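Local atomic coordinates of predicted flavin-nucleotide-binding protein from COG3576 family structurally related to pyridoxine 5'-phosphate oxidase (Lactobacillus delbrueckii subsp. bulgaricus, PDB entry 2HTD), a protein that probably binds a flavin nucleotide and, by its relation to pyridoxamine 5'-phosphate oxidase, may act as an oxidoreductase, though its reaction is not established. Residues N51-P56 with G76-N81. Residues are numbered along the deposited sequence; the frame is centred on the assembly and turned at random.
Sequences NPQVGP and GEAYEN. With SO4 (sulfate ion), chain C.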
loop_
_atom_site.group_PDB
_atom_site.type_symbol
_atom_site.label_atom_id
_atom_site.label_comp_id
_atom_site.label_asym_id
_atom_site.label_seq_id
_atom_site.Cartn_x
_atom_site.Cartn_y
_atom_site.Cartn_z
ATOM N N ASN B 51 10.471 -7.261 -4.019
ATOM C CA ASN B 51 10.073 -5.855 -3.948
ATOM C C ASN B 51 8.598 -5.702 -3.729
ATOM O O ASN B 51 7.812 -6.524 -4.177
ATOM C CB ASN B 51 10.481 -5.143 -5.237
ATOM C CG ASN B 51 11.980 -5.023 -5.346
ATOM O OD1 ASN B 51 12.649 -4.813 -4.322
ATOM N ND2 ASN B 51 12.531 -5.131 -6.561
ATOM N N PRO B 52 8.199 -4.617 -3.059
ATOM C CA PRO B 52 6.789 -4.398 -2.858
ATOM C C PRO B 52 6.024 -3.943 -4.097
ATOM O O PRO B 52 6.586 -3.373 -5.024
ATOM C CB PRO B 52 6.777 -3.288 -1.825
ATOM C CG PRO B 52 8.041 -2.544 -2.075
ATOM C CD PRO B 52 9.022 -3.569 -2.408
ATOM N N GLN B 53 4.726 -4.202 -4.050
ATOM C CA GLN B 53 3.749 -3.751 -5.046
ATOM C C GLN B 53 2.548 -3.258 -4.269
ATOM O O GLN B 53 2.287 -3.754 -3.184
ATOM C CB GLN B 53 3.345 -4.921 -5.950
ATOM C CG GLN B 53 2.034 -4.815 -6.774
ATOM C CD GLN B 53 0.669 -4.910 -5.981
ATOM O OE1 GLN B 53 0.469 -5.662 -4.992
ATOM N NE2 GLN B 53 -0.292 -4.115 -6.445
ATOM N N VAL B 54 1.826 -2.251 -4.772
ATOM C CA VAL B 54 0.664 -1.727 -3.980
ATOM C C VAL B 54 -0.418 -1.182 -4.893
ATOM O O VAL B 54 -0.129 -0.577 -5.937
ATOM C CB VAL B 54 1.125 -0.605 -2.956
ATOM C CG1 VAL B 54 1.827 0.530 -3.671
ATOM C CG2 VAL B 54 -0.043 -0.082 -2.093
ATOM N N GLY B 55 -1.661 -1.396 -4.501
ATOM C CA GLY B 55 -2.797 -0.870 -5.260
ATOM C C GLY B 55 -4.092 -0.965 -4.456
ATOM O O GLY B 55 -4.175 -1.659 -3.462
ATOM N N PRO B 56 -5.114 -0.227 -4.894
ATOM C CA PRO B 56 -6.420 -0.161 -4.266
ATOM C C PRO B 56 -7.241 -1.431 -4.511
ATOM O O PRO B 56 -7.082 -2.034 -5.580
ATOM C CB PRO B 56 -7.066 1.031 -4.971
ATOM C CG PRO B 56 -6.422 1.119 -6.374
ATOM C CD PRO B 56 -5.009 0.641 -6.098
ATOM N N GLY B 76 -3.900 -9.433 -12.162
ATOM C CA GLY B 76 -2.686 -8.721 -12.579
ATOM C C GLY B 76 -1.530 -9.044 -11.639
ATOM O O GLY B 76 -1.372 -10.187 -11.221
ATOM N N GLU B 77 -0.706 -8.050 -11.327
ATOM C CA GLU B 77 0.498 -8.313 -10.513
ATOM C C GLU B 77 0.231 -8.801 -9.095
ATOM O O GLU B 77 0.894 -9.733 -8.659
ATOM C CB GLU B 77 1.419 -7.107 -10.423
ATOM C CG GLU B 77 2.834 -7.551 -10.033
ATOM C CD GLU B 77 3.777 -6.422 -9.698
ATOM O OE1 GLU B 77 3.836 -5.419 -10.476
ATOM O OE2 GLU B 77 4.485 -6.570 -8.664
ATOM N N ALA B 78 -0.696 -8.173 -8.375
ATOM C CA ALA B 78 -1.039 -8.656 -7.048
ATOM C C ALA B 78 -1.426 -10.137 -7.106
ATOM O O ALA B 78 -1.007 -10.929 -6.288
ATOM C CB ALA B 78 -2.160 -7.844 -6.425
ATOM N N TYR B 79 -2.239 -10.507 -8.085
ATOM C CA TYR B 79 -2.714 -11.875 -8.162
ATOM C C TYR B 79 -1.561 -12.807 -8.462
ATOM O O TYR B 79 -1.425 -13.837 -7.820
ATOM C CB TYR B 79 -3.838 -12.013 -9.173
ATOM C CG TYR B 79 -4.011 -13.437 -9.672
ATOM C CD1 TYR B 79 -4.697 -14.372 -8.926
ATOM C CD2 TYR B 79 -3.443 -13.841 -10.866
ATOM C CE1 TYR B 79 -4.844 -15.684 -9.366
ATOM C CE2 TYR B 79 -3.574 -15.157 -11.324
ATOM C CZ TYR B 79 -4.279 -16.077 -10.555
ATOM O OH TYR B 79 -4.423 -17.391 -11.008
ATOM N N GLU B 80 -0.722 -12.452 -9.434
ATOM C CA GLU B 80 0.444 -13.272 -9.759
ATOM C C GLU B 80 1.374 -13.400 -8.550
ATOM O O GLU B 80 1.925 -14.468 -8.333
ATOM C CB GLU B 80 1.218 -12.679 -10.922
ATOM C CG GLU B 80 0.422 -12.697 -12.240
ATOM C CD GLU B 80 0.186 -14.094 -12.865
ATOM O OE1 GLU B 80 0.725 -15.130 -12.382
ATOM O OE2 GLU B 80 -0.556 -14.144 -13.875
ATOM N N ASN B 81 1.542 -12.333 -7.758
ATOM C CA ASN B 81 2.392 -12.413 -6.547
ATOM C C ASN B 81 1.796 -13.347 -5.516
ATOM O O ASN B 81 2.496 -14.177 -4.922
ATOM C CB ASN B 81 2.659 -11.060 -5.912
ATOM C CG ASN B 81 3.462 -10.147 -6.787
ATOM O OD1 ASN B 81 4.130 -10.589 -7.722
ATOM N ND2 ASN B 81 3.400 -8.854 -6.498
HETATM S S SO4 C . -2.572 -5.087 -10.527
HETATM O O1 SO4 C . -3.877 -5.646 -10.875
HETATM O O2 SO4 C . -2.137 -5.683 -9.271
HETATM O O3 SO4 C . -1.630 -5.357 -11.618
HETATM O O4 SO4 C . -2.714 -3.643 -10.464
#
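E77 N bonds sulfate O3 at 2.9 Å, and the next amide, A78 N, gives O2 a nearly straight bond, 173° at the hydrogen, at the start of helix 77-83 and beside Q53 of strand 52-57. M20 N of the second subunit binds the same ion. With G76 at the N-cap, the first two amides of the helix point their N-H groups at the anion, a textbook use of a helix start, where the helix dipole would probably help to hold the charge. Q53 closes in from the strand, its NE2 3.7 Å from sulfate O2, near rather than bonded. This is the split-barrel fold of the pyridoxamine 5'-phosphate oxidase family, the short helix packing against strands 41-46 and 52-57 at one edge of the chain's antiparallel sheet; related flavoproteins bind the FMN phosphate at the dimer interface, and the sulfate, probably from the crystallisation liquor, may mimic such a group. Between strand and helix, Q53 and E77 run alongside each other in opposite senses, E77 OE2 resting on the aliphatic start of Q53 (3.4 Å to CB) and the amide and carboxylate planes 64° apart. CG of Q53 stands anti to the backbone N (chi1 161°) and a bend at chi2 carries the amide over A78, where OE1 lies 3.7 Å from CB. That oxygen is hydrogen-bonded to T45 on the adjoining strand. With Q53 cut back to an alanine here, T45 is likely to lose this partner and a gap to open beside the A78 methyl. One turn on, N81 ND2 makes a weak 3.3 Å bond to E77 OE2 and also bonds to T45, while its OD1 is held by R84.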